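Local atomic coordinates of protein (endonuclease) (PDB entry 1BYR), a protein that belongs to the endonucleases with a PLD-like domain, an alpha/beta fold built around a mixed sheet, with two copies of the chain in the assembly. Residues V19-D24 and D41-L46; R31-Y35 and F110-K114; V59-R63 and F90-H94; M74-N79 and R149-S153. Residues are numbered along the deposited sequence.

Interaction 1: residues V19-D24 and D41-L46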
loop_
_atom_site.group_PDB
_atom_site.type_symbol
_atom_site.label_atom_id
_atom_site.label_comp_id
_atom_site.label_asym_id
_atom_site.label_seq_id
_atom_site.Cartn_x
_atom_site.Cartn_y
_atom_site.Cartn_z
ATOM N N VAL A 19 -9.192 -3.628 8.332
ATOM C CA VAL A 19 -7.943 -3.556 9.075
ATOM C C VAL A 19 -8.229 -3.920 10.543
ATOM O O VAL A 19 -7.480 -4.688 11.151
ATOM C CB VAL A 19 -7.329 -2.131 8.968
ATOM C CG1 VAL A 19 -6.135 -1.993 9.911
ATOM C CG2 VAL A 19 -6.900 -1.863 7.522
ATOM N N LEU A 20 -9.317 -3.388 11.097
ATOM C CA LEU A 20 -9.702 -3.709 12.482
ATOM C C LEU A 20 -9.996 -5.206 12.610
ATOM O O LEU A 20 -9.638 -5.832 13.607
ATOM C CB LEU A 20 -10.926 -2.889 12.910
ATOM C CG LEU A 20 -10.580 -1.407 13.082
ATOM C CD1 LEU A 20 -11.848 -0.574 13.209
ATOM C CD2 LEU A 20 -9.690 -1.236 14.308
ATOM N N SER A 21 -10.616 -5.786 11.581
ATOM C CA SER A 21 -10.937 -7.215 11.559
ATOM C C SER A 21 -9.676 -8.066 11.626
ATOM O O SER A 21 -9.644 -9.111 12.281
ATOM C CB SER A 21 -11.715 -7.571 10.287
ATOM O OG SER A 21 -11.917 -8.969 10.164
ATOM N N ALA A 22 -8.627 -7.627 10.951
ATOM C CA ALA A 22 -7.381 -8.376 10.968
ATOM C C ALA A 22 -6.752 -8.346 12.365
ATOM O O ALA A 22 -6.289 -9.366 12.865
ATOM C CB ALA A 22 -6.400 -7.806 9.927
ATOM N N ILE A 23 -6.741 -7.180 12.998
ATOM C CA ILE A 23 -6.155 -7.065 14.322
ATOM C C ILE A 23 -6.993 -7.851 15.331
ATOM O O ILE A 23 -6.466 -8.591 16.152
ATOM C CB ILE A 23 -6.031 -5.584 14.740
ATOM C CG1 ILE A 23 -5.039 -4.892 13.801
ATOM C CG2 ILE A 23 -5.566 -5.471 16.211
ATOM C CD1 ILE A 23 -5.171 -3.374 13.785
ATOM N N ASP A 24 -8.308 -7.714 15.223
ATOM C CA ASP A 24 -9.240 -8.408 16.102
ATOM C C ASP A 24 -9.178 -9.928 15.973
ATOM O O ASP A 24 -9.610 -10.654 16.867
ATOM C CB ASP A 24 -10.665 -7.964 15.800
ATOM C CG ASP A 24 -10.984 -6.593 16.351
ATOM O OD1 ASP A 24 -10.200 -6.065 17.179
ATOM O OD2 ASP A 24 -12.030 -6.047 15.949
ATOM N N ASP A 41 -8.487 4.493 16.955
ATOM C CA ASP A 41 -9.209 3.233 16.790
ATOM C C ASP A 41 -8.255 2.043 16.598
ATOM O O ASP A 41 -8.474 0.959 17.150
ATOM C CB ASP A 41 -10.143 3.330 15.592
ATOM C CG ASP A 41 -9.396 3.389 14.280
ATOM O OD1 ASP A 41 -8.694 4.393 14.036
ATOM O OD2 ASP A 41 -9.505 2.426 13.493
ATOM N N ILE A 42 -7.203 2.254 15.808
ATOM C CA ILE A 42 -6.196 1.229 15.543
ATOM C C ILE A 42 -5.422 0.911 16.834
ATOM O O ILE A 42 -5.155 -0.264 17.154
ATOM C CB ILE A 42 -5.183 1.712 14.447
ATOM C CG1 ILE A 42 -5.935 2.012 13.143
ATOM C CG2 ILE A 42 -4.118 0.636 14.175
ATOM C CD1 ILE A 42 -6.608 0.813 12.537
ATOM N N MET A 43 -5.048 1.952 17.574
ATOM C CA MET A 43 -4.312 1.770 18.830
ATOM C C MET A 43 -5.138 0.998 19.851
ATOM O O MET A 43 -4.636 0.079 20.497
ATOM C CB MET A 43 -3.906 3.125 19.411
ATOM C CG MET A 43 -3.178 4.036 18.403
ATOM S SD MET A 43 -1.761 3.238 17.564
ATOM C CE MET A 43 -1.712 4.233 16.009
ATOM N N LYS A 44 -6.409 1.352 19.986
ATOM C CA LYS A 44 -7.288 0.674 20.930
ATOM C C LYS A 44 -7.390 -0.791 20.598
ATOM O O LYS A 44 -7.404 -1.643 21.497
ATOM C CB LYS A 44 -8.678 1.286 20.901
ATOM C CG LYS A 44 -8.775 2.591 21.667
ATOM C CD LYS A 44 -10.162 3.169 21.554
ATOM C CE LYS A 44 -10.103 4.670 21.551
ATOM N NZ LYS A 44 -11.304 5.196 22.242
ATOM N N ALA A 45 -7.468 -1.092 19.301
ATOM C CA ALA A 45 -7.556 -2.473 18.843
ATOM C C ALA A 45 -6.266 -3.259 19.114
ATOM O O ALA A 45 -6.315 -4.425 19.506
ATOM C CB ALA A 45 -7.899 -2.517 17.337
ATOM N N LEU A 46 -5.112 -2.625 18.914
ATOM C CA LEU A 46 -3.837 -3.286 19.154
ATOM C C LEU A 46 -3.680 -3.623 20.639
ATOM O O LEU A 46 -3.285 -4.737 20.995
ATOM C CB LEU A 46 -2.671 -2.404 18.678
ATOM C CG LEU A 46 -2.551 -2.251 17.156
ATOM C CD1 LEU A 46 -1.718 -1.003 16.816
ATOM C CD2 LEU A 46 -1.934 -3.510 16.565
HETATM O O HOH W 1 -7.980 -6.706 18.759
#
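Two nearly parallel helices pack side by side here: the axes of 19-24 and 41-46 approach to 9.6 Å with only 14° between their directions. No hydrogen bond joins them directly, and the fit depends on how the aliphatic side chains are turned. L20 leaves its helix sideways, but its m,t rotamer carries the end across the gap, so that L20 CD2 lies 3.7 Å from A45 CB and 3.8 Å from D41 OD2. A45, with only a methyl group aimed at the partner helix, leaves room for this approach. I42 takes the m,m rotamer, which swings its CD1 to 3.9 Å from V19 CG1 and 4.1 Å from L20 CD2. I23, in the m,t form, uses both arms: I23 CD1 reaches I42 CG2 at 4.2 Å, while I23 CG2 lies 3.5 Å from A45 O and 4.1 Å from L46 CD2. At the more exposed edge a water donates to D24 OD1 (2.8 Å) and to A45 O (2.9 Å), a polar bridge beside the apolar seam. Beneath the pair lies the central sheet: I23 rests on I30 and I98, I42 and L46 rest on M32, and V19 also meets F110 and F112. M43, turned away from helix 14-25, packs against A73, Y76 and I77 of helix 68-79, so helix 40-51 is flanked by two helices.

Interaction 2: residues R31-Y35 and F110-K114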
loop_
_atom_site.group_PDB
_atom_site.type_symbol
_atom_site.label_atom_id
_atom_site.label_comp_id
_atom_site.label_asym_id
_atom_site.label_seq_id
_atom_site.Cartn_x
_atom_site.Cartn_y
_atom_site.Cartn_z
ATOM N N ARG A 31 2.761 -8.515 13.987
ATOM C CA ARG A 31 4.035 -7.860 13.701
ATOM C C ARG A 31 3.623 -6.744 12.761
ATOM O O ARG A 31 3.246 -7.009 11.632
ATOM C CB ARG A 31 4.994 -8.827 12.993
ATOM C CG ARG A 31 5.593 -9.902 13.906
ATOM C CD ARG A 31 6.301 -9.286 15.101
ATOM N NE ARG A 31 6.854 -10.298 15.998
ATOM C CZ ARG A 31 6.312 -10.651 17.160
ATOM N NH1 ARG A 31 5.189 -10.080 17.584
ATOM N NH2 ARG A 31 6.904 -11.575 17.905
ATOM N N MET A 32 3.665 -5.507 13.245
ATOM C CA MET A 32 3.235 -4.351 12.464
ATOM C C MET A 32 4.327 -3.365 12.039
ATOM O O MET A 32 5.284 -3.113 12.777
ATOM C CB MET A 32 2.163 -3.599 13.260
ATOM C CG MET A 32 1.538 -2.405 12.560
ATOM S SD MET A 32 0.325 -1.695 13.677
ATOM C CE MET A 32 -0.648 -0.721 12.660
ATOM N N MET A 33 4.161 -2.812 10.832
ATOM C CA MET A 33 5.074 -1.825 10.260
ATOM C C MET A 33 4.177 -0.652 9.904
ATOM O O MET A 33 3.113 -0.840 9.307
ATOM C CB MET A 33 5.717 -2.333 8.950
ATOM C CG MET A 33 6.512 -3.642 9.038
ATOM S SD MET A 33 7.311 -4.094 7.458
ATOM C CE MET A 33 8.827 -3.170 7.526
ATOM N N ALA A 34 4.585 0.564 10.254
ATOM C CA ALA A 34 3.772 1.711 9.928
ATOM C C ALA A 34 4.589 2.943 9.610
ATOM O O ALA A 34 5.715 3.085 10.067
ATOM C CB ALA A 34 2.840 2.016 11.082
ATOM N N TYR A 35 4.011 3.831 8.806
ATOM C CA TYR A 35 4.645 5.105 8.495
ATOM C C TYR A 35 3.883 5.956 9.521
ATOM O O TYR A 35 4.053 5.752 10.713
ATOM C CB TYR A 35 4.321 5.512 7.058
ATOM C CG TYR A 35 4.742 6.916 6.685
ATOM C CD1 TYR A 35 5.916 7.471 7.178
ATOM C CD2 TYR A 35 3.965 7.684 5.832
ATOM C CE1 TYR A 35 6.302 8.763 6.830
ATOM C CE2 TYR A 35 4.339 8.977 5.479
ATOM C CZ TYR A 35 5.511 9.511 5.977
ATOM O OH TYR A 35 5.892 10.785 5.612
ATOM N N PHE A 110 -3.348 2.084 2.619
ATOM C CA PHE A 110 -3.889 2.533 3.907
ATOM C C PHE A 110 -2.900 2.787 5.063
ATOM O O PHE A 110 -2.298 1.844 5.602
ATOM C CB PHE A 110 -4.974 1.521 4.334
ATOM C CG PHE A 110 -5.731 1.886 5.600
ATOM C CD1 PHE A 110 -5.265 1.491 6.852
ATOM C CD2 PHE A 110 -6.962 2.517 5.531
ATOM C CE1 PHE A 110 -6.027 1.721 8.006
ATOM C CE2 PHE A 110 -7.725 2.747 6.692
ATOM C CZ PHE A 110 -7.258 2.348 7.915
ATOM N N ASN A 111 -2.725 4.057 5.436
ATOM C CA ASN A 111 -1.849 4.401 6.566
ATOM C C ASN A 111 -2.729 4.306 7.796
ATOM O O ASN A 111 -3.947 4.451 7.709
ATOM C CB ASN A 111 -1.317 5.828 6.483
ATOM C CG ASN A 111 -0.132 5.952 5.579
ATOM O OD1 ASN A 111 -0.225 6.523 4.493
ATOM N ND2 ASN A 111 0.990 5.423 6.000
ATOM N N PHE A 112 -2.117 4.084 8.949
ATOM C CA PHE A 112 -2.888 3.945 10.166
ATOM C C PHE A 112 -3.156 5.296 10.793
ATOM O O PHE A 112 -2.656 5.639 11.875
ATOM C CB PHE A 112 -2.157 2.968 11.099
ATOM C CG PHE A 112 -1.821 1.661 10.427
ATOM C CD1 PHE A 112 -2.827 0.781 10.058
ATOM C CD2 PHE A 112 -0.518 1.360 10.067
ATOM C CE1 PHE A 112 -2.540 -0.376 9.330
ATOM C CE2 PHE A 112 -0.230 0.218 9.349
ATOM C CZ PHE A 112 -1.242 -0.651 8.978
ATOM N N THR A 113 -3.962 6.062 10.072
ATOM C CA THR A 113 -4.341 7.406 10.447
ATOM C C THR A 113 -5.804 7.645 10.191
ATOM O O THR A 113 -6.477 6.897 9.480
ATOM C CB THR A 113 -3.602 8.459 9.605
ATOM O OG1 THR A 113 -4.089 8.393 8.252
ATOM C CG2 THR A 113 -2.109 8.208 9.624
ATOM N N LYS A 114 -6.261 8.743 10.774
ATOM C CA LYS A 114 -7.637 9.217 10.652
ATOM C C LYS A 114 -7.921 9.616 9.170
ATOM O O LYS A 114 -8.947 9.223 8.571
ATOM C CB LYS A 114 -7.831 10.430 11.591
ATOM C CG LYS A 114 -6.837 10.497 12.815
ATOM C CD LYS A 114 -5.321 10.631 12.430
ATOM C CE LYS A 114 -4.923 11.952 11.761
ATOM N NZ LYS A 114 -4.886 11.868 10.258
HETATM O O HOH W 2 0.989 4.033 8.364
#
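A methyl group pressed onto an aromatic face is the striking feature: M32 CE lies 3.3 Å from the centroid of the F112 ring, only 12° off its normal, a very short CH-pi contact. The extended t,t,t side chain of M32 places the methyl there, with M32 SD farther out at 4.9 Å from the centroid in a Met-aromatic contact. The rim of the same ring meets the strand, F112 CE2 approaching M33 O at 3.5 Å and F112 CD2 approaching A34 CB at 3.6 Å. F112 is the centre of an inverse gamma turn. Polar linkage is indirect: one water accepts from Y35 N (3.1 Å), N111 ND2 (2.7 Å) and F112 N (3.2 Å). T113 then N-caps helix 114-118, its OG1 accepting from A116 N. Strand 29-34 lies between strands 55-61 and 97-100; F112 fills the space between it and V19 of helix 14-25, whereas M33 packs on W141 of helix 131-146.

Interaction 3: residues V59-R63 and F90-H94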
loop_
_atom_site.group_PDB
_atom_site.type_symbol
_atom_site.label_atom_id
_atom_site.label_comp_id
_atom_site.label_asym_id
_atom_site.label_seq_id
_atom_site.Cartn_x
_atom_site.Cartn_y
_atom_site.Cartn_z
ATOM N N VAL A 59 7.121 -1.661 14.603
ATOM C CA VAL A 59 8.239 -0.807 14.192
ATOM C C VAL A 59 7.661 0.238 13.265
ATOM O O VAL A 59 7.009 -0.096 12.272
ATOM C CB VAL A 59 9.341 -1.572 13.426
ATOM C CG1 VAL A 59 10.186 -2.336 14.406
ATOM C CG2 VAL A 59 8.730 -2.490 12.391
ATOM N N ILE A 60 7.871 1.507 13.602
ATOM C CA ILE A 60 7.339 2.591 12.792
ATOM C C ILE A 60 8.412 3.556 12.317
ATOM O O ILE A 60 9.521 3.582 12.846
ATOM C CB ILE A 60 6.286 3.383 13.591
ATOM C CG1 ILE A 60 6.968 4.217 14.682
ATOM C CG2 ILE A 60 5.304 2.414 14.228
ATOM C CD1 ILE A 60 5.986 4.955 15.618
ATOM N N ASP A 61 8.079 4.338 11.294
ATOM C CA ASP A 61 8.987 5.332 10.757
ATOM C C ASP A 61 9.237 6.394 11.821
ATOM O O ASP A 61 8.293 6.860 12.471
ATOM C CB ASP A 61 8.370 6.003 9.523
ATOM C CG ASP A 61 9.282 7.039 8.936
ATOM O OD1 ASP A 61 10.313 6.647 8.365
ATOM O OD2 ASP A 61 8.964 8.236 9.053
ATOM N N GLU A 62 10.495 6.788 11.981
ATOM C CA GLU A 62 10.853 7.783 12.990
ATOM C C GLU A 62 10.559 9.233 12.636
ATOM O O GLU A 62 9.842 9.921 13.369
ATOM C CB GLU A 62 12.332 7.651 13.348
ATOM C CG GLU A 62 12.734 8.425 14.584
ATOM C CD GLU A 62 14.156 8.129 15.012
ATOM O OE1 GLU A 62 14.513 6.931 15.139
ATOM O OE2 GLU A 62 14.917 9.100 15.214
ATOM N N ARG A 63 11.097 9.709 11.516
ATOM C CA ARG A 63 10.892 11.106 11.117
ATOM C C ARG A 63 9.457 11.550 10.923
ATOM O O ARG A 63 9.128 12.707 11.181
ATOM C CB ARG A 63 11.670 11.412 9.839
ATOM C CG ARG A 63 13.156 11.159 9.926
ATOM C CD ARG A 63 13.806 11.651 8.639
ATOM N NE ARG A 63 12.988 12.686 8.014
ATOM C CZ ARG A 63 12.497 12.622 6.782
ATOM N NH1 ARG A 63 12.740 11.570 6.025
ATOM N NH2 ARG A 63 11.761 13.620 6.310
ATOM N N PHE A 90 15.934 4.598 7.016
ATOM C CA PHE A 90 15.440 4.777 5.659
ATOM C C PHE A 90 14.870 6.193 5.511
ATOM O O PHE A 90 14.281 6.731 6.458
ATOM C CB PHE A 90 14.339 3.745 5.355
ATOM C CG PHE A 90 14.783 2.300 5.485
ATOM C CD1 PHE A 90 14.684 1.629 6.704
ATOM C CD2 PHE A 90 15.270 1.606 4.385
ATOM C CE1 PHE A 90 15.058 0.299 6.824
ATOM C CE2 PHE A 90 15.646 0.275 4.504
ATOM C CZ PHE A 90 15.535 -0.379 5.735
ATOM N N PRO A 91 15.075 6.843 4.346
ATOM C CA PRO A 91 14.490 8.183 4.270
ATOM C C PRO A 91 13.047 8.111 4.782
ATOM O O PRO A 91 12.580 9.006 5.486
ATOM C CB PRO A 91 14.595 8.533 2.782
ATOM C CG PRO A 91 15.816 7.809 2.338
ATOM C CD PRO A 91 15.824 6.503 3.124
ATOM N N ILE A 92 12.346 7.043 4.410
ATOM C CA ILE A 92 10.974 6.803 4.873
ATOM C C ILE A 92 10.694 5.299 5.016
ATOM O O ILE A 92 10.886 4.546 4.060
ATOM C CB ILE A 92 9.891 7.359 3.888
ATOM C CG1 ILE A 92 10.121 8.843 3.588
ATOM C CG2 ILE A 92 8.488 7.180 4.503
ATOM C CD1 ILE A 92 8.983 9.455 2.811
ATOM N N GLN A 93 10.305 4.843 6.214
ATOM C CA GLN A 93 9.918 3.439 6.397
ATOM C C GLN A 93 8.449 3.566 6.036
ATOM O O GLN A 93 7.593 3.801 6.894
ATOM C CB GLN A 93 10.056 2.970 7.850
ATOM C CG GLN A 93 10.226 1.464 7.965
ATOM C CD GLN A 93 9.833 0.919 9.327
ATOM O OE1 GLN A 93 8.664 0.777 9.641
ATOM N NE2 GLN A 93 10.823 0.620 10.131
ATOM N N HIS A 94 8.172 3.432 4.747
ATOM C CA HIS A 94 6.831 3.622 4.189
ATOM C C HIS A 94 5.785 2.501 4.257
ATOM O O HIS A 94 4.618 2.736 3.920
ATOM C CB HIS A 94 6.995 4.096 2.732
ATOM C CG HIS A 94 5.833 4.872 2.194
ATOM N ND1 HIS A 94 5.075 4.437 1.138
ATOM C CD2 HIS A 94 5.289 6.049 2.594
ATOM C CE1 HIS A 94 4.120 5.318 0.879
ATOM N NE2 HIS A 94 4.226 6.301 1.757
HETATM O O HOH W 3 10.325 9.685 7.239
#
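Strand 55-61 gives way to loop just after D61, and there the irregular segment 90-94 comes alongside, the nearest CA atoms being those of D61 and Q93 at 4.8 Å. Q93 is the centre of an inverse gamma turn (phi -88°, psi 88°), and its amide is bound by a side chain rather than by a strand partner: Q93 N donates to D61 OD1 at 2.8 Å, almost perfectly straight at 177°. The other carboxylate oxygen serves the strand's own exit, accepting from G64 N, and also accepts a hydrogen bond from a water 2.7 Å from D61 OD2, which donates in addition to P91 O at 2.9 Å. D61 thus ties both loops together. Farther out, R63 turns the edge of its guanidinium to P91 O, with R63 NH1 2.6 Å from P91 O. The Q93 side chain runs back along the strand, Q93 NE2 lying 4.2 Å from V59 CB and hydrogen-bonded to D87 OD2 of the next strand. H94 points away from strand 55-61; with K96 it fits the HxK pattern of the PLD family, and its ND1 is hydrogen-bonded to E122 of the second subunit, to which I92 also makes backbone hydrogen bonds. Strand 55-61 itself runs between 29-34 and 84-87, while V59, F90 and Q93 pack against helix 131-146.

Interaction 4: residues M74-N79 and R149-S153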
loop_
_atom_site.group_PDB
_atom_site.type_symbol
_atom_site.label_atom_id
_atom_site.label_comp_id
_atom_site.label_asym_id
_atom_site.label_seq_id
_atom_site.Cartn_x
_atom_site.Cartn_y
_atom_site.Cartn_z
ATOM N N MET A 74 2.003 6.527 20.363
ATOM C CA MET A 74 3.220 5.841 20.773
ATOM C C MET A 74 3.230 5.682 22.288
ATOM O O MET A 74 3.571 4.611 22.788
ATOM C CB MET A 74 4.464 6.616 20.299
ATOM C CG MET A 74 4.628 6.672 18.750
ATOM S SD MET A 74 5.610 8.085 18.132
ATOM C CE MET A 74 7.264 7.547 18.495
ATOM N N ASN A 75 2.835 6.726 23.022
ATOM C CA ASN A 75 2.801 6.658 24.490
ATOM C C ASN A 75 1.732 5.654 24.937
ATOM O O ASN A 75 1.962 4.813 25.811
ATOM C CB ASN A 75 2.497 8.034 25.106
ATOM C CG ASN A 75 3.714 8.946 25.145
ATOM O OD1 ASN A 75 3.594 10.160 25.345
ATOM N ND2 ASN A 75 4.884 8.372 24.960
ATOM N N TYR A 76 0.557 5.750 24.329
ATOM C CA TYR A 76 -0.535 4.834 24.632
ATOM C C TYR A 76 -0.085 3.384 24.413
ATOM O O TYR A 76 -0.304 2.520 25.258
ATOM C CB TYR A 76 -1.730 5.156 23.732
ATOM C CG TYR A 76 -2.909 4.251 23.935
ATOM C CD1 TYR A 76 -3.571 4.202 25.154
ATOM C CD2 TYR A 76 -3.365 3.438 22.909
ATOM C CE1 TYR A 76 -4.656 3.362 25.342
ATOM C CE2 TYR A 76 -4.438 2.606 23.087
ATOM C CZ TYR A 76 -5.083 2.566 24.301
ATOM O OH TYR A 76 -6.153 1.721 24.473
ATOM N N ILE A 77 0.572 3.125 23.289
ATOM C CA ILE A 77 1.043 1.786 22.964
ATOM C C ILE A 77 2.134 1.269 23.924
ATOM O O ILE A 77 2.042 0.135 24.419
ATOM C CB ILE A 77 1.557 1.730 21.493
ATOM C CG1 ILE A 77 0.394 1.981 20.539
ATOM C CG2 ILE A 77 2.206 0.395 21.200
ATOM C CD1 ILE A 77 -0.628 0.869 20.497
ATOM N N ALA A 78 3.157 2.076 24.196
ATOM C CA ALA A 78 4.213 1.644 25.102
ATOM C C ALA A 78 3.682 1.381 26.526
ATOM O O ALA A 78 4.076 0.412 27.171
ATOM C CB ALA A 78 5.328 2.678 25.146
ATOM N N ASN A 79 2.783 2.244 27.003
ATOM C CA ASN A 79 2.189 2.107 28.336
ATOM C C ASN A 79 1.482 0.768 28.521
ATOM O O ASN A 79 1.294 0.313 29.648
ATOM C CB ASN A 79 1.194 3.237 28.600
ATOM C CG ASN A 79 1.874 4.567 28.814
ATOM O OD1 ASN A 79 2.986 4.637 29.338
ATOM N ND2 ASN A 79 1.217 5.637 28.410
ATOM N N ARG A 149 14.881 1.814 17.193
ATOM C CA ARG A 149 15.203 2.302 18.534
ATOM C C ARG A 149 13.980 2.102 19.428
ATOM O O ARG A 149 12.878 2.505 19.079
ATOM C CB ARG A 149 15.545 3.798 18.465
ATOM C CG ARG A 149 16.609 4.274 19.443
ATOM C CD ARG A 149 17.461 5.356 18.790
ATOM N NE ARG A 149 18.762 4.853 18.343
ATOM C CZ ARG A 149 19.610 5.532 17.569
ATOM N NH1 ARG A 149 19.292 6.740 17.139
ATOM N NH2 ARG A 149 20.775 4.997 17.223
ATOM N N ASP A 150 14.172 1.465 20.572
ATOM C CA ASP A 150 13.066 1.231 21.498
ATOM C C ASP A 150 12.370 2.524 21.882
ATOM O O ASP A 150 13.015 3.549 22.077
ATOM C CB ASP A 150 13.573 0.613 22.800
ATOM C CG ASP A 150 13.767 -0.882 22.716
ATOM O OD1 ASP A 150 13.192 -1.539 21.824
ATOM O OD2 ASP A 150 14.511 -1.410 23.564
ATOM N N TYR A 151 11.045 2.489 21.987
ATOM C CA TYR A 151 10.305 3.654 22.469
ATOM C C TYR A 151 9.538 3.077 23.646
ATOM O O TYR A 151 8.584 2.329 23.463
ATOM C CB TYR A 151 9.318 4.204 21.448
ATOM C CG TYR A 151 8.655 5.481 21.933
ATOM C CD1 TYR A 151 9.236 6.731 21.691
ATOM C CD2 TYR A 151 7.455 5.441 22.647
ATOM C CE1 TYR A 151 8.628 7.897 22.142
ATOM C CE2 TYR A 151 6.847 6.603 23.100
ATOM C CZ TYR A 151 7.437 7.829 22.848
ATOM O OH TYR A 151 6.832 8.990 23.287
ATOM N N ARG A 152 9.959 3.416 24.856
ATOM C CA ARG A 152 9.319 2.843 26.036
ATOM C C ARG A 152 8.660 3.825 26.985
ATOM O O ARG A 152 8.709 5.039 26.810
ATOM C CB ARG A 152 10.347 2.012 26.825
ATOM C CG ARG A 152 10.224 0.505 26.632
ATOM C CD ARG A 152 11.573 -0.156 26.301
ATOM N NE ARG A 152 11.528 -1.605 26.506
ATOM C CZ ARG A 152 10.996 -2.474 25.644
ATOM N NH1 ARG A 152 10.453 -2.052 24.505
ATOM N NH2 ARG A 152 10.991 -3.772 25.928
ATOM N N SER A 153 8.036 3.244 28.005
ATOM C CA SER A 153 7.362 3.986 29.047
ATOM C C SER A 153 7.746 3.283 30.342
ATOM O O SER A 153 8.230 3.976 31.256
ATOM C CB SER A 153 5.842 3.957 28.841
ATOM O OG SER A 153 5.424 5.078 28.067
#
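Y151 lays its side chain along helix 68-79, and its hydroxyl receives a weak hydrogen bond from N75, N75 ND2 standing 2.6 Å from Y151 OH at a poor angle of 117°. Farther along, S153 OG donates to N79 OD1 at 2.8 Å, a sounder bond to the next turn of the helix. The helical carbonyls keep their usual partners: A78 N binds M74 O and N79 N binds N75 O, both at 2.9 Å. The helix belongs to a beta-alpha-beta crossover, joining the parallel strands 55-61 and 84-87, and strand 149-150 adds an antiparallel edge to 84-87, with backbone hydrogen bonds between R149 and T86 and between Y151 and L84. Between the polar ends the packing is apolar. M74 CE sits over the face of Y151, 4.1 Å from the ring centroid, with M74 SD in a Met-aromatic contact, and M74 CB is 3.7 Å from Y151 CE2. A78 CB is 4.3 Å from Y151 CD2 and also touches the backbone, 3.7 Å from Y151 O. D150 OD1 has its main partner in R85, through a salt bridge to R85 NE; R152 NH1, 3.9 Å from D150 OD1 and poorly aligned, adds only a long electrostatic attraction.

Interactions 1 and 2 are buried and share one core, in which the helix pair packs directly on the M32-F112 contact. Interaction 3 is only partly buried and lies on the neighbouring strand, joined to interaction 2 by backbone contacts of M32 and A34 with V59 and D61; it is also the contact most involved with the second subunit. Interaction 4 lies at the surface, linked to interaction 1 through M43 and Y76 and to interaction 3 through I60 and M74. Direct hydrogen bonds cross interactions 3 and 4, whereas 1 and 2 rely on apolar packing and bridging waters. Methionine-aromatic contacts recur in 2 and 4.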